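Local coordinates for tail fiber protein (Pseudomonas aeruginosa, PDB 6CL6) that forms the receptor-binding fibre of the R2 pyocin, a contractile injection system, and probably attaches the particle to the surface of the target bacterium, at the interface of chains A and B. Numbering follows the deposited sequence. Chains: chain A/B, Tail fiber protein.

The interface of chains A and B. Residues chain A 59, 73, 93; chain B 79, 85-86, 104-105.
A:Leu59 and A:Tyr73, both extended on strands 57-60 and 72-79, and A:Tyr93, no longer extended in the loop just after strand 85-92, face the extended residues B:Tyr79, B:Asn85 and B:Tyr105. A:Leu59 works through its two methyls: CD2 lies over one face of the B:Tyr79 ring, 3.5 Å from its centroid, while CD1 sits above the centre of the A:Tyr73 ring. A branched aliphatic end suits this place because it serves two aromatic faces at once, and the flat ring of B:Tyr79 offers the methyl a broad surface. A:Tyr93, with CG anti to its own nitrogen (chi1 -179°), reaches between B:Tyr79 and B:Tyr105. The CD1-CE1 edge of the B:Tyr105 ring comes over the face of the A:Tyr93 ring near CE2, the planes 60° and the centroids 5.3 Å apart. Tyrosine adds a polar end to this aromatic contact: its phenol OH accepts a hydrogen bond from the amide ND2 of B:Asn85 at 3.0 Å. The short carboxamide supplies this N-H without a charge. The bond is bent, and OH lies 26° out of the amide plane, which stands nearly perpendicular to the ring. A:Tyr73 instead sends its OH to a water at 2.9 Å; that water also bonds the carbonyl oxygens of A:Tyr93 and, at 3.0 Å, B:Ser104. The patch lies towards the N-terminal end of the elongated three-chain fibre, where the first strand-rich domains of neighbouring subunits pack side by side.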
# COMPACT_ATOMS: atom_id res chain seq x y z
N LEU A 59 -27.53 29.74 62.01
CA LEU A 59 -26.43 28.82 61.74
C LEU A 59 -26.89 27.44 62.20
O LEU A 59 -27.33 27.29 63.34
CB LEU A 59 -25.16 29.20 62.48
CG LEU A 59 -23.96 28.23 62.50
CD1 LEU A 59 -23.35 28.07 61.12
CD2 LEU A 59 -22.92 28.72 63.49
N TYR A 73 -24.39 28.79 57.52
CA TYR A 73 -25.13 30.03 57.76
C TYR A 73 -26.26 30.11 56.75
O TYR A 73 -26.05 29.88 55.55
CB TYR A 73 -24.23 31.25 57.60
CG TYR A 73 -23.04 31.31 58.50
CD1 TYR A 73 -21.83 30.76 58.11
CD2 TYR A 73 -23.11 31.97 59.71
CE1 TYR A 73 -20.73 30.86 58.97
CE2 TYR A 73 -22.05 32.09 60.52
CZ TYR A 73 -20.87 31.53 60.17
OH TYR A 73 -19.80 31.67 61.04
N TYR A 93 -19.96 26.98 56.79
CA TYR A 93 -19.35 27.38 58.07
C TYR A 93 -17.87 27.01 58.19
O TYR A 93 -17.16 27.61 59.00
CB TYR A 93 -20.12 26.72 59.19
CG TYR A 93 -19.69 27.01 60.60
CD1 TYR A 93 -19.81 28.27 61.16
CD2 TYR A 93 -19.22 25.99 61.41
CE1 TYR A 93 -19.43 28.52 62.46
CE2 TYR A 93 -18.83 26.22 62.73
CZ TYR A 93 -18.93 27.48 63.24
OH TYR A 93 -18.55 27.69 64.54
N TYR B 79 -20.12 33.94 64.01
CA TYR B 79 -20.46 33.04 65.11
C TYR B 79 -19.19 32.69 65.87
O TYR B 79 -18.19 32.30 65.23
CB TYR B 79 -21.16 31.78 64.58
CG TYR B 79 -21.64 30.85 65.67
CD1 TYR B 79 -20.79 29.89 66.21
CD2 TYR B 79 -22.94 30.92 66.15
CE1 TYR B 79 -21.23 29.04 67.23
CE2 TYR B 79 -23.40 30.08 67.18
CZ TYR B 79 -22.52 29.14 67.70
OH TYR B 79 -22.93 28.30 68.70
N ASN B 85 -15.76 33.19 64.15
CA ASN B 85 -15.85 32.56 62.84
C ASN B 85 -16.78 33.37 61.95
O ASN B 85 -17.73 34.00 62.43
CB ASN B 85 -16.39 31.14 62.96
CG ASN B 85 -15.50 30.23 63.79
OD1 ASN B 85 -14.26 30.28 63.69
ND2 ASN B 85 -16.13 29.38 64.62
N ALA B 86 -16.55 33.32 60.65
CA ALA B 86 -17.33 34.15 59.75
C ALA B 86 -17.48 33.51 58.38
O ALA B 86 -16.60 32.78 57.91
CB ALA B 86 -16.68 35.54 59.59
N SER B 104 -14.07 31.70 57.34
CA SER B 104 -13.04 31.48 58.36
C SER B 104 -13.64 30.62 59.47
O SER B 104 -14.64 31.00 60.09
CB SER B 104 -12.55 32.80 58.96
OG SER B 104 -11.70 32.55 60.08
N TYR B 105 -12.99 29.50 59.76
CA TYR B 105 -13.31 28.66 60.88
C TYR B 105 -12.04 28.29 61.62
O TYR B 105 -11.06 27.86 61.00
CB TYR B 105 -14.00 27.36 60.44
CG TYR B 105 -14.16 26.44 61.59
CD1 TYR B 105 -15.20 26.61 62.51
CD2 TYR B 105 -13.27 25.38 61.79
CE1 TYR B 105 -15.33 25.76 63.59
CE2 TYR B 105 -13.41 24.53 62.86
CZ TYR B 105 -14.44 24.72 63.76
OH TYR B 105 -14.58 23.89 64.83
O HOH W 1 -17.54 30.32 59.85